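Local coordinates for protein pyridoxamine 5-phosphate-dependent dehydrase (Escherichia coli, PDB 3B8X) that removes the C3'-hydroxyl group from GDP-4-keto-6-deoxy-D-mannose by a combined transamination-deoxygenation reaction in the biosynthesis of L-colitose, at residues Asp81-Pro86 / Tyr95-Tyr100. The protein carries 1 engineered substitution. Residues are numbered along the deposited sequence; the frame is centred on the assembly and turned at random.
Sequences DEIIVP and YPLQQY
I83 meets L97 through its CG2 branch, which lies 4.1 Å from L97 CD1; the two side chains cross at about a right angle. With CG1 anti to the backbone N (chi1 -179°), CG2 is left between N and the carbonyl carbon, and it is this branch that meets L97. I83 also touches A131 and L133 of strand 129-135, while I84 turns to the other face of the sheet. V85 points toward the helix again: CG1 comes to 3.6 Å from the same L97 CD1, the closer of the two touches, and here the side chains run past each other in opposite directions. L97 CG sits beside its own backbone N, opposite the carbonyl carbon (chi1 -56°), and CD1 continues extended from CA (chi2 -173°), which carries it out to both methyls. I66 of helix 58-68 and V104 of strand 103-107 also touch L97. The contact lies within a beta-alpha-beta unit, strand 82-86, helix 91-99 and parallel strand 103-107, in the large mixed sheet of this PLP-dependent aminotransferase fold. Y95 OH and Q99 NE2 hydrogen-bond to the backbone O of H217 and of G248 of the second subunit, so the helix is placed between the sheet and the dimer partner. All three touching residues are buried and meet only through methyl groups, which implies a hydrophobic attachment of helix to sheet that rests on shape and exclusion of water.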
loop_
_atom_site.group_PDB
_atom_site.type_symbol
_atom_site.label_atom_id
_atom_site.label_comp_id
_atom_site.label_asym_id
_atom_site.label_seq_id
_atom_site.Cartn_x
_atom_site.Cartn_y
_atom_site.Cartn_z
ATOM N N ASP B 81 -3.028 -9.500 21.694
ATOM C CA ASP B 81 -2.874 -10.947 21.514
ATOM C C ASP B 81 -1.414 -11.314 21.236
ATOM O O ASP B 81 -0.677 -10.573 20.573
ATOM C CB ASP B 81 -3.750 -11.458 20.382
ATOM C CG ASP B 81 -5.134 -11.924 20.845
ATOM O OD1 ASP B 81 -5.428 -11.853 22.062
ATOM O OD2 ASP B 81 -5.900 -12.402 19.966
ATOM N N GLU B 82 -0.989 -12.467 21.728
ATOM C CA GLU B 82 0.398 -12.878 21.515
ATOM C C GLU B 82 0.704 -13.610 20.203
ATOM O O GLU B 82 0.070 -14.622 19.869
ATOM C CB GLU B 82 0.944 -13.692 22.693
ATOM C CG GLU B 82 2.433 -14.098 22.498
ATOM C CD GLU B 82 2.957 -15.021 23.593
ATOM O OE1 GLU B 82 3.127 -14.517 24.732
ATOM O OE2 GLU B 82 3.158 -16.235 23.318
ATOM N N ILE B 83 1.712 -13.088 19.497
ATOM C CA ILE B 83 2.220 -13.672 18.253
ATOM C C ILE B 83 3.763 -13.774 18.369
ATOM O O ILE B 83 4.456 -12.810 18.775
ATOM C CB ILE B 83 1.752 -12.910 16.959
ATOM C CG1 ILE B 83 2.304 -13.583 15.699
ATOM C CG2 ILE B 83 2.216 -11.468 16.943
ATOM C CD1 ILE B 83 1.339 -13.647 14.534
ATOM N N ILE B 84 4.282 -14.965 18.053
ATOM C CA ILE B 84 5.721 -15.258 18.113
ATOM C C ILE B 84 6.261 -15.155 16.671
ATOM O O ILE B 84 5.606 -15.571 15.717
ATOM C CB ILE B 84 5.930 -16.749 18.536
ATOM C CG1 ILE B 84 5.625 -16.956 20.021
ATOM C CG2 ILE B 84 7.324 -17.261 18.172
ATOM C CD1 ILE B 84 5.468 -18.422 20.375
ATOM N N VAL B 85 7.439 -14.569 16.514
ATOM C CA VAL B 85 8.079 -14.441 15.206
ATOM C C VAL B 85 9.570 -14.690 15.465
ATOM O O VAL B 85 10.051 -14.422 16.587
ATOM C CB VAL B 85 8.045 -12.970 14.717
ATOM C CG1 VAL B 85 6.658 -12.589 14.285
ATOM C CG2 VAL B 85 8.545 -12.042 15.805
ATOM N N PRO B 86 10.303 -15.116 14.431
ATOM C CA PRO B 86 11.769 -15.266 14.545
ATOM C C PRO B 86 12.402 -13.876 14.614
ATOM O O PRO B 86 11.781 -12.862 14.276
ATOM C CB PRO B 86 12.155 -15.958 13.230
ATOM C CG PRO B 86 11.103 -15.488 12.258
ATOM C CD PRO B 86 9.819 -15.492 13.090
ATOM N N TYR B 95 6.169 -4.909 11.155
ATOM C CA TYR B 95 5.342 -3.704 11.337
ATOM C C TYR B 95 3.847 -3.934 11.495
ATOM O O TYR B 95 3.202 -3.285 12.335
ATOM C CB TYR B 95 5.644 -2.631 10.287
ATOM C CG TYR B 95 7.117 -2.167 10.131
ATOM C CD1 TYR B 95 8.019 -2.108 11.202
ATOM C CD2 TYR B 95 7.599 -1.810 8.879
ATOM C CE1 TYR B 95 9.343 -1.669 11.013
ATOM C CE2 TYR B 95 8.888 -1.368 8.692
ATOM C CZ TYR B 95 9.760 -1.314 9.748
ATOM O OH TYR B 95 11.027 -0.807 9.516
ATOM N N PRO B 96 3.267 -4.737 10.592
ATOM C CA PRO B 96 1.814 -4.943 10.649
ATOM C C PRO B 96 1.483 -5.466 12.061
ATOM O O PRO B 96 0.388 -5.322 12.555
ATOM C CB PRO B 96 1.553 -6.035 9.587
ATOM C CG PRO B 96 2.747 -5.972 8.651
ATOM C CD PRO B 96 3.918 -5.473 9.489
ATOM N N LEU B 97 2.440 -6.081 12.729
ATOM C CA LEU B 97 2.135 -6.663 14.027
ATOM C C LEU B 97 1.904 -5.529 14.968
ATOM O O LEU B 97 0.920 -5.483 15.698
ATOM C CB LEU B 97 3.278 -7.574 14.490
ATOM C CG LEU B 97 3.704 -8.724 13.565
ATOM C CD1 LEU B 97 4.718 -9.592 14.295
ATOM C CD2 LEU B 97 2.494 -9.589 13.128
ATOM N N GLN B 98 2.790 -4.549 14.901
ATOM C CA GLN B 98 2.668 -3.394 15.786
ATOM C C GLN B 98 1.515 -2.539 15.328
ATOM O O GLN B 98 0.918 -1.847 16.127
ATOM C CB GLN B 98 3.907 -2.527 15.638
ATOM C CG GLN B 98 3.930 -1.263 16.507
ATOM C CD GLN B 98 3.314 -0.037 15.829
ATOM O OE1 GLN B 98 3.126 0.016 14.611
ATOM N NE2 GLN B 98 2.920 0.935 16.652
ATOM N N GLN B 99 1.276 -2.518 14.023
ATOM C CA GLN B 99 0.213 -1.720 13.450
ATOM C C GLN B 99 -1.149 -2.213 13.877
ATOM O O GLN B 99 -2.076 -1.431 13.953
ATOM C CB GLN B 99 0.384 -1.603 11.949
ATOM C CG GLN B 99 1.636 -0.730 11.675
ATOM C CD GLN B 99 2.268 -0.943 10.284
ATOM O OE1 GLN B 99 1.926 -1.892 9.569
ATOM N NE2 GLN B 99 3.125 0.005 9.865
ATOM N N TYR B 100 -1.253 -3.489 14.230
ATOM C CA TYR B 100 -2.514 -4.042 14.729
ATOM C C TYR B 100 -2.533 -4.265 16.226
ATOM O O TYR B 100 -3.395 -4.969 16.736
ATOM C CB TYR B 100 -2.942 -5.281 13.963
ATOM C CG TYR B 100 -3.517 -4.837 12.632
ATOM C CD1 TYR B 100 -2.679 -4.375 11.606
ATOM C CD2 TYR B 100 -4.901 -4.734 12.461
ATOM C CE1 TYR B 100 -3.212 -3.855 10.425
ATOM C CE2 TYR B 100 -5.425 -4.185 11.319
ATOM C CZ TYR B 100 -4.588 -3.745 10.312
ATOM O OH TYR B 100 -5.178 -3.305 9.151
#